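Local coordinates for ribose 5-phosphate isomerase B (PDB 4EM8), which probably interconverts ribose 5-phosphate and ribulose 5-phosphate as a sugar-phosphate isomerase, at residues A[27-31]-A[32-36]. Residues are numbered along the deposited sequence; the frame is centred on the assembly and turned at random.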
# COMPACT_ATOMS: atom_id res chain seq x y z
N ALA A 27 -1.69 23.97 -2.03
CA ALA A 27 -1.63 25.19 -2.85
C ALA A 27 -1.76 24.85 -4.34
O ALA A 27 -2.44 25.55 -5.08
CB ALA A 27 -0.35 25.96 -2.59
N TYR A 28 -1.12 23.75 -4.76
CA TYR A 28 -1.26 23.28 -6.14
C TYR A 28 -2.73 23.00 -6.47
O TYR A 28 -3.28 23.52 -7.45
CB TYR A 28 -0.42 22.02 -6.35
CG TYR A 28 -0.57 21.39 -7.71
CD1 TYR A 28 -0.12 22.04 -8.85
CD2 TYR A 28 -1.13 20.12 -7.85
CE1 TYR A 28 -0.26 21.47 -10.09
CE2 TYR A 28 -1.24 19.52 -9.10
CZ TYR A 28 -0.82 20.20 -10.21
OH TYR A 28 -0.96 19.65 -11.45
N LEU A 29 -3.36 22.15 -5.67
CA LEU A 29 -4.77 21.84 -5.87
C LEU A 29 -5.66 23.08 -5.90
O LEU A 29 -6.58 23.17 -6.73
CB LEU A 29 -5.27 20.87 -4.80
CG LEU A 29 -4.72 19.45 -4.97
CD1 LEU A 29 -5.16 18.57 -3.82
CD2 LEU A 29 -5.15 18.83 -6.33
N ARG A 30 -5.40 24.03 -5.02
CA ARG A 30 -6.19 25.25 -4.96
C ARG A 30 -6.02 26.03 -6.29
O ARG A 30 -7.01 26.48 -6.89
CB ARG A 30 -5.79 26.08 -3.73
CG ARG A 30 -6.96 26.52 -2.86
CD ARG A 30 -6.70 26.44 -1.35
NE ARG A 30 -5.30 26.62 -1.02
CZ ARG A 30 -4.69 26.09 0.05
NH1 ARG A 30 -3.39 26.31 0.20
NH2 ARG A 30 -5.35 25.37 0.95
N ASP A 31 -4.78 26.11 -6.80
CA ASP A 31 -4.53 26.77 -8.07
C ASP A 31 -5.30 26.07 -9.21
O ASP A 31 -5.77 26.72 -10.15
CB ASP A 31 -3.04 26.83 -8.36
CG ASP A 31 -2.71 27.70 -9.55
OD1 ASP A 31 -3.26 28.83 -9.66
OD2 ASP A 31 -1.85 27.28 -10.35
N LEU A 32 -5.42 24.74 -9.11
CA LEU A 32 -6.22 23.96 -10.07
C LEU A 32 -7.73 24.09 -9.91
O LEU A 32 -8.48 23.49 -10.69
CB LEU A 32 -5.88 22.47 -9.97
CG LEU A 32 -4.53 21.97 -10.47
CD1 LEU A 32 -4.52 20.43 -10.45
CD2 LEU A 32 -4.22 22.50 -11.86
N GLY A 33 -8.19 24.84 -8.92
CA GLY A 33 -9.61 25.07 -8.73
C GLY A 33 -10.33 24.02 -7.90
O GLY A 33 -11.56 23.95 -7.93
N CYS A 34 -9.58 23.22 -7.15
CA CYS A 34 -10.22 22.26 -6.24
C CYS A 34 -10.66 22.92 -4.95
O CYS A 34 -10.06 23.90 -4.51
CB CYS A 34 -9.23 21.17 -5.86
SG CYS A 34 -8.82 20.07 -7.21
N GLU A 35 -11.69 22.37 -4.32
CA GLU A 35 -11.93 22.62 -2.91
C GLU A 35 -10.93 21.79 -2.14
O GLU A 35 -10.87 20.58 -2.32
CB GLU A 35 -13.30 22.17 -2.48
CG GLU A 35 -14.44 23.05 -2.88
CD GLU A 35 -15.63 22.79 -1.98
OE1 GLU A 35 -16.38 21.81 -2.24
OE2 GLU A 35 -15.79 23.56 -1.00
N VAL A 36 -10.19 22.43 -1.26
CA VAL A 36 -9.10 21.76 -0.55
C VAL A 36 -9.27 21.88 0.96
O VAL A 36 -9.45 22.97 1.50
CB VAL A 36 -7.74 22.37 -0.98
CG1 VAL A 36 -6.62 21.86 -0.08
CG2 VAL A 36 -7.46 22.03 -2.44
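Leu-29 and Cys-34 meet where helix 19-31 ends in a Schellman motif and the chain turns into strand 35-38, within the beta-alpha-beta unit formed with strand 9-14. Three backbone bonds cross the helix end, two of them belonging to the motif. Leu-32 N reaches Tyr-28 O at 3.0 Å, an i to i+4 bond of the final turn. The motif's own pair follows: Cys-34 N bonds Leu-29 O at 3.0 Å with a fairly straight N-H...O angle of 162°, and Gly-33 N reaches Arg-30 O at 2.9 Å. Gly-33 has a positive phi (87°), in a region of backbone angles that glycine, with no CB, enters without crowding the carbonyl oxygen of Leu-32.

The side chains pack in two groups. Leu-32 lies over one face of the Tyr-28 ring: its CG forms a CH-pi contact 4.3 Å from the centroid, offset toward the rim, while CD1 touches CE2 and CZ. Tyr-28 CG is anti to the backbone N (chi1 176°), which sets CG beside the carbonyl carbon and sends the ring along the flank where Leu-32 follows one turn later. Beyond this pair, the Tyr-28 side chain packs on Gln-123, Leu-126 and Tyr-127 of helix 119-131.

Buried Leu-29 touches Val-10 of strand 9-14 and Leu-126 of helix 119-131, and its CD2 lies 4.0 Å from Cys-34 SG. The first residues of the strand bring Val-36 back under the helix, where it also meets Leu-12. Its two methyls divide the work: CG1 lies 3.9 Å from Arg-30 NH2, oblique to the guanidinium, whereas CG2, placed beside the backbone N of Val-36, presses against Leu-29 CB at 3.4 Å, closer than usual for two carbons.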